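Local coordinates for ubiquitin-like-specific protease 2 (Saccharomyces cerevisiae, PDB 5LNB), which is a cysteine protease of the C48 family that removes the small modifier SUMO from proteins, seen here through its catalytic domain, at residues A[122-134]-A[157-171]. Sequence-based numbering, arbitrary orientation.
Sequences HWFSCIITNLDAI and PLVNILTFDSLRQTH
The rings of Phe124 and His171 stack face to face, their centroids 3.6 Å apart and planes 6° apart. The His122 ring carries Phe124 CD2 over one face. Over the opposite face lies Leu167 CD1, a CH-pi contact 3.7 Å from the centroid. At the His122 ring edge are the Asp165 carboxylate and Gln169 OE1. His122 NE2 donates a nearly straight bond to Asp165 OD1 (2.9 Å), in the plane of its ring, on the syn side but 30° out of the carboxylate plane. His171 NE2 gives a 2.6 Å bond to Asp165 OD2, on the anti side. Leu167 N reaches Asp165 OD1 from above the opposite face, closing an Asx turn. CG of Asp165 is anti to the backbone N (chi1 -177°), turning the carboxylate between the two histidines. Replacing Asp165 by alanine would probably leave both imidazoles without the carboxylate they share and the rotation of His122 less firmly set. His122 also touches Cys215 of helix 215-228. A His, Asp and Cys grouped like this are consistent with the catalytic triad of C48 proteases.

Strands 122-129 and 159-164 are antiparallel neighbours in the mixed sheet of this papain-like fold. Backbone pairs run from Ser125-Phe164 to Thr129-Asn160, with Ile127 N to Leu162 O at 2.8 Å. Ser125 O lies over a face of the Phe164 ring, and Ile127 CG1 meets its edge. The Trp237 ring also meets it. On the other sheet face, Cys126 CB packs on Ile161 CG2 (3.6 Å). Past strand 122-129, Asn130 ND2 donates to Leu158 O (2.9 Å) and Ile134 CG1 rests on Val159 CG2.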
loop_
_atom_site.group_PDB
_atom_site.type_symbol
_atom_site.label_atom_id
_atom_site.label_comp_id
_atom_site.label_asym_id
_atom_site.label_seq_id
_atom_site.Cartn_x
_atom_site.Cartn_y
_atom_site.Cartn_z
ATOM N N HIS A 122 8.983 -1.400 11.158
ATOM C CA HIS A 122 8.752 -2.582 10.343
ATOM C C HIS A 122 7.549 -2.311 9.452
ATOM O O HIS A 122 6.433 -2.146 9.951
ATOM C CB HIS A 122 8.514 -3.810 11.224
ATOM C CG HIS A 122 8.140 -5.047 10.460
ATOM N ND1 HIS A 122 7.645 -6.180 11.076
ATOM C CD2 HIS A 122 8.203 -5.336 9.137
ATOM C CE1 HIS A 122 7.410 -7.109 10.165
ATOM N NE2 HIS A 122 7.739 -6.622 8.980
ATOM N N TRP A 123 7.782 -2.271 8.139
ATOM C CA TRP A 123 6.725 -2.123 7.148
ATOM C C TRP A 123 6.194 -3.483 6.707
ATOM O O TRP A 123 6.969 -4.392 6.392
ATOM C CB TRP A 123 7.235 -1.388 5.909
ATOM C CG TRP A 123 7.356 0.107 5.998
ATOM C CD1 TRP A 123 8.518 0.837 6.055
ATOM C CD2 TRP A 123 6.283 1.059 5.975
ATOM N NE1 TRP A 123 8.228 2.187 6.101
ATOM C CE2 TRP A 123 6.865 2.348 6.047
ATOM C CE3 TRP A 123 4.887 0.949 5.922
ATOM C CZ2 TRP A 123 6.097 3.518 6.054
ATOM C CZ3 TRP A 123 4.126 2.103 5.934
ATOM C CH2 TRP A 123 4.736 3.377 6.000
ATOM N N PHE A 124 4.874 -3.613 6.666
ATOM C CA PHE A 124 4.223 -4.658 5.885
ATOM C C PHE A 124 2.873 -4.092 5.457
ATOM O O PHE A 124 2.594 -2.908 5.667
ATOM C CB PHE A 124 4.150 -5.988 6.661
ATOM C CG PHE A 124 3.303 -5.943 7.911
ATOM C CD1 PHE A 124 1.974 -6.348 7.881
ATOM C CD2 PHE A 124 3.844 -5.536 9.121
ATOM C CE1 PHE A 124 1.192 -6.323 9.034
ATOM C CE2 PHE A 124 3.068 -5.511 10.281
ATOM C CZ PHE A 124 1.742 -5.901 10.235
ATOM N N SER A 125 2.036 -4.915 4.828
ATOM C CA SER A 125 0.812 -4.372 4.251
ATOM C C SER A 125 -0.268 -5.444 4.164
ATOM O O SER A 125 0.012 -6.646 4.168
ATOM C CB SER A 125 1.087 -3.778 2.865
ATOM O OG SER A 125 -0.075 -3.212 2.293
ATOM N N CYS A 126 -1.515 -4.999 4.068
ATOM C CA CYS A 126 -2.592 -5.916 3.739
ATOM C C CYS A 126 -3.502 -5.276 2.699
ATOM O O CYS A 126 -3.456 -4.071 2.455
ATOM C CB CYS A 126 -3.385 -6.334 4.982
ATOM S SG CYS A 126 -4.322 -5.034 5.712
ATOM N N ILE A 127 -4.302 -6.119 2.060
ATOM C CA ILE A 127 -5.291 -5.712 1.075
ATOM C C ILE A 127 -6.579 -6.448 1.421
ATOM O O ILE A 127 -6.588 -7.685 1.500
ATOM C CB ILE A 127 -4.847 -6.024 -0.364
ATOM C CG1 ILE A 127 -3.574 -5.265 -0.703
ATOM C CG2 ILE A 127 -5.960 -5.683 -1.360
ATOM C CD1 ILE A 127 -3.076 -5.473 -2.142
ATOM N N ILE A 128 -7.645 -5.695 1.667
ATOM C CA ILE A 128 -8.923 -6.271 2.074
ATOM C C ILE A 128 -9.747 -6.547 0.827
ATOM O O ILE A 128 -10.001 -5.635 0.031
ATOM C CB ILE A 128 -9.681 -5.339 3.028
ATOM C CG1 ILE A 128 -8.754 -4.835 4.138
ATOM C CG2 ILE A 128 -10.893 -6.068 3.617
ATOM C CD1 ILE A 128 -9.467 -3.948 5.150
ATOM N N THR A 129 -10.171 -7.800 0.653
ATOM C CA THR A 129 -10.978 -8.199 -0.490
ATOM C C THR A 129 -12.334 -8.735 -0.033
ATOM O O THR A 129 -12.529 -9.109 1.129
ATOM C CB THR A 129 -10.262 -9.272 -1.332
ATOM O OG1 THR A 129 -10.105 -10.468 -0.552
ATOM C CG2 THR A 129 -8.885 -8.775 -1.784
ATOM N N ASN A 130 -13.273 -8.776 -0.978
ATOM C CA ASN A 130 -14.617 -9.335 -0.836
ATOM C C ASN A 130 -15.566 -8.445 -0.039
ATOM O O ASN A 130 -16.700 -8.883 0.247
ATOM C CB ASN A 130 -14.602 -10.734 -0.205
ATOM C CG ASN A 130 -14.154 -11.787 -1.184
ATOM O OD1 ASN A 130 -14.296 -11.607 -2.394
ATOM N ND2 ASN A 130 -13.602 -12.891 -0.679
ATOM N N LEU A 131 -15.166 -7.225 0.334
ATOM C CA LEU A 131 -16.114 -6.329 0.988
ATOM C C LEU A 131 -17.298 -6.030 0.080
ATOM O O LEU A 131 -18.432 -5.913 0.552
ATOM C CB LEU A 131 -15.424 -5.034 1.402
ATOM C CG LEU A 131 -14.317 -5.159 2.456
ATOM C CD1 LEU A 131 -13.625 -3.813 2.616
ATOM C CD2 LEU A 131 -14.903 -5.638 3.774
ATOM N N ASP A 132 -17.056 -5.917 -1.228
ATOM C CA ASP A 132 -18.127 -5.632 -2.177
ATOM C C ASP A 132 -19.086 -6.800 -2.348
ATOM O O ASP A 132 -20.118 -6.637 -3.002
ATOM C CB ASP A 132 -17.548 -5.230 -3.541
ATOM C CG ASP A 132 -16.781 -6.357 -4.217
ATOM O OD1 ASP A 132 -15.982 -7.048 -3.541
ATOM O OD2 ASP A 132 -16.974 -6.549 -5.440
ATOM N N ALA A 133 -18.779 -7.967 -1.785
ATOM C CA ALA A 133 -19.743 -9.056 -1.768
ATOM C C ALA A 133 -20.611 -9.044 -0.518
ATOM O O ALA A 133 -21.721 -9.589 -0.542
ATOM C CB ALA A 133 -19.026 -10.404 -1.882
ATOM N N ILE A 134 -20.145 -8.415 0.561
ATOM C CA ILE A 134 -20.924 -8.382 1.794
ATOM C C ILE A 134 -22.207 -7.585 1.596
ATOM O O ILE A 134 -23.301 -8.050 1.932
ATOM C CB ILE A 134 -20.085 -7.807 2.947
ATOM C CG1 ILE A 134 -18.933 -8.754 3.294
ATOM C CG2 ILE A 134 -20.983 -7.547 4.147
ATOM C CD1 ILE A 134 -19.395 -10.154 3.701
ATOM N N PRO A 157 -20.081 -15.685 2.722
ATOM C CA PRO A 157 -19.264 -14.620 2.119
ATOM C C PRO A 157 -18.122 -14.219 3.044
ATOM O O PRO A 157 -18.401 -13.572 4.052
ATOM C CB PRO A 157 -20.254 -13.456 1.947
ATOM C CG PRO A 157 -21.606 -13.969 2.427
ATOM C CD PRO A 157 -21.341 -15.168 3.280
ATOM N N LEU A 158 -16.884 -14.604 2.728
ATOM C CA LEU A 158 -15.748 -14.403 3.620
ATOM C C LEU A 158 -14.932 -13.189 3.199
ATOM O O LEU A 158 -14.528 -13.079 2.037
ATOM C CB LEU A 158 -14.849 -15.639 3.649
ATOM C CG LEU A 158 -15.422 -16.838 4.408
ATOM C CD1 LEU A 158 -14.408 -17.973 4.437
ATOM C CD2 LEU A 158 -15.812 -16.422 5.821
ATOM N N VAL A 159 -14.680 -12.294 4.147
ATOM C CA VAL A 159 -13.800 -11.153 3.927
ATOM C C VAL A 159 -12.370 -11.611 4.182
ATOM O O VAL A 159 -12.062 -12.128 5.261
ATOM C CB VAL A 159 -14.176 -9.983 4.846
ATOM C CG1 VAL A 159 -13.204 -8.816 4.666
ATOM C CG2 VAL A 159 -15.660 -9.566 4.641
ATOM N N ASN A 160 -11.499 -11.432 3.193
ATOM C CA ASN A 160 -10.119 -11.897 3.277
ATOM C C ASN A 160 -9.212 -10.688 3.402
ATOM O O ASN A 160 -9.219 -9.806 2.533
ATOM C CB ASN A 160 -9.734 -12.742 2.061
ATOM C CG ASN A 160 -10.545 -14.022 1.956
ATOM O OD1 ASN A 160 -10.806 -14.685 2.953
ATOM N ND2 ASN A 160 -10.962 -14.369 0.745
ATOM N N ILE A 161 -8.458 -10.628 4.489
ATOM C CA ILE A 161 -7.451 -9.595 4.679
ATOM C C ILE A 161 -6.130 -10.207 4.234
ATOM O O ILE A 161 -5.504 -10.963 4.979
ATOM C CB ILE A 161 -7.404 -9.099 6.124
ATOM C CG1 ILE A 161 -8.779 -8.527 6.517
ATOM C CG2 ILE A 161 -6.275 -8.063 6.296
ATOM C CD1 ILE A 161 -8.886 -8.107 7.960
ATOM N N LEU A 162 -5.729 -9.910 3.000
ATOM C CA LEU A 162 -4.523 -10.492 2.419
ATOM C C LEU A 162 -3.309 -9.741 2.960
ATOM O O LEU A 162 -3.086 -8.575 2.611
ATOM C CB LEU A 162 -4.603 -10.435 0.896
ATOM C CG LEU A 162 -5.890 -10.997 0.274
ATOM C CD1 LEU A 162 -5.906 -10.799 -1.249
ATOM C CD2 LEU A 162 -6.089 -12.477 0.627
ATOM N N THR A 163 -2.535 -10.401 3.821
ATOM C CA THR A 163 -1.447 -9.790 4.582
ATOM C C THR A 163 -0.110 -10.359 4.119
ATOM O O THR A 163 0.074 -11.584 4.101
ATOM C CB THR A 163 -1.628 -10.047 6.083
ATOM O OG1 THR A 163 -2.971 -9.735 6.461
ATOM C CG2 THR A 163 -0.674 -9.190 6.909
ATOM N N PHE A 164 0.830 -9.478 3.761
ATOM C CA PHE A 164 2.095 -9.924 3.185
ATOM C C PHE A 164 3.258 -9.126 3.768
ATOM O O PHE A 164 3.181 -7.903 3.926
ATOM C CB PHE A 164 2.077 -9.830 1.648
ATOM C CG PHE A 164 1.389 -8.595 1.112
ATOM C CD1 PHE A 164 2.135 -7.499 0.673
ATOM C CD2 PHE A 164 -0.001 -8.523 1.051
ATOM C CE1 PHE A 164 1.510 -6.364 0.177
ATOM C CE2 PHE A 164 -0.632 -7.384 0.566
ATOM C CZ PHE A 164 0.125 -6.302 0.121
ATOM N N ASP A 165 4.331 -9.843 4.093
ATOM C CA ASP A 165 5.443 -9.309 4.865
ATOM C C ASP A 165 6.720 -9.957 4.352
ATOM O O ASP A 165 6.787 -11.183 4.246
ATOM C CB ASP A 165 5.244 -9.611 6.358
ATOM C CG ASP A 165 6.336 -9.030 7.243
ATOM O OD1 ASP A 165 7.248 -8.334 6.743
ATOM O OD2 ASP A 165 6.264 -9.268 8.465
ATOM N N SER A 166 7.722 -9.141 4.032
ATOM C CA SER A 166 8.991 -9.687 3.580
ATOM C C SER A 166 9.761 -10.356 4.709
ATOM O O SER A 166 10.661 -11.152 4.431
ATOM C CB SER A 166 9.847 -8.595 2.931
ATOM O OG SER A 166 9.986 -7.485 3.798
ATOM N N LEU A 167 9.438 -10.061 5.968
ATOM C CA LEU A 167 10.021 -10.808 7.076
ATOM C C LEU A 167 9.214 -12.082 7.333
ATOM O O LEU A 167 8.066 -12.222 6.895
ATOM C CB LEU A 167 10.091 -9.953 8.344
ATOM C CG LEU A 167 10.884 -8.643 8.192
ATOM C CD1 LEU A 167 10.978 -7.879 9.510
ATOM C CD2 LEU A 167 12.289 -8.895 7.609
ATOM N N ARG A 168 9.829 -13.021 8.054
ATOM C CA ARG A 168 9.202 -14.320 8.307
ATOM C C ARG A 168 8.321 -14.223 9.555
ATOM O O ARG A 168 8.654 -14.701 10.641
ATOM C CB ARG A 168 10.268 -15.405 8.429
ATOM C CG ARG A 168 10.942 -15.727 7.091
ATOM C CD ARG A 168 12.084 -16.714 7.246
ATOM N NE ARG A 168 11.618 -17.993 7.775
ATOM C CZ ARG A 168 11.519 -19.113 7.064
ATOM N NH1 ARG A 168 11.862 -19.124 5.782
ATOM N NH2 ARG A 168 11.085 -20.228 7.639
ATOM N N GLN A 169 7.157 -13.600 9.379
ATOM C CA GLN A 169 6.268 -13.292 10.489
ATOM C C GLN A 169 4.818 -13.358 10.034
ATOM O O GLN A 169 4.496 -13.082 8.875
ATOM C CB GLN A 169 6.524 -11.896 11.069
ATOM C CG GLN A 169 7.918 -11.655 11.600
ATOM C CD GLN A 169 8.077 -10.268 12.204
ATOM O OE1 GLN A 169 7.097 -9.563 12.458
ATOM N NE2 GLN A 169 9.317 -9.869 12.431
ATOM N N THR A 170 3.946 -13.687 10.983
ATOM C CA THR A 170 2.504 -13.651 10.818
ATOM C C THR A 170 1.943 -12.596 11.767
ATOM O O THR A 170 2.558 -12.276 12.790
ATOM C CB THR A 170 1.890 -15.026 11.093
ATOM O OG1 THR A 170 2.125 -15.382 12.461
ATOM C CG2 THR A 170 2.534 -16.090 10.188
ATOM N N HIS A 171 0.778 -12.045 11.434
ATOM C CA HIS A 171 0.360 -10.785 12.039
ATOM C C HIS A 171 -1.067 -10.840 12.558
ATOM O O HIS A 171 -1.825 -9.879 12.449
ATOM C CB HIS A 171 0.535 -9.642 11.045
ATOM C CG HIS A 171 1.953 -9.444 10.628
ATOM N ND1 HIS A 171 2.925 -9.001 11.499
ATOM C CD2 HIS A 171 2.576 -9.662 9.446
ATOM C CE1 HIS A 171 4.082 -8.934 10.866
ATOM N NE2 HIS A 171 3.898 -9.327 9.619
HETATM O O HOH W 1 7.392 -6.060 4.039
HETATM O O HOH W 2 -10.050 -12.902 -2.062
#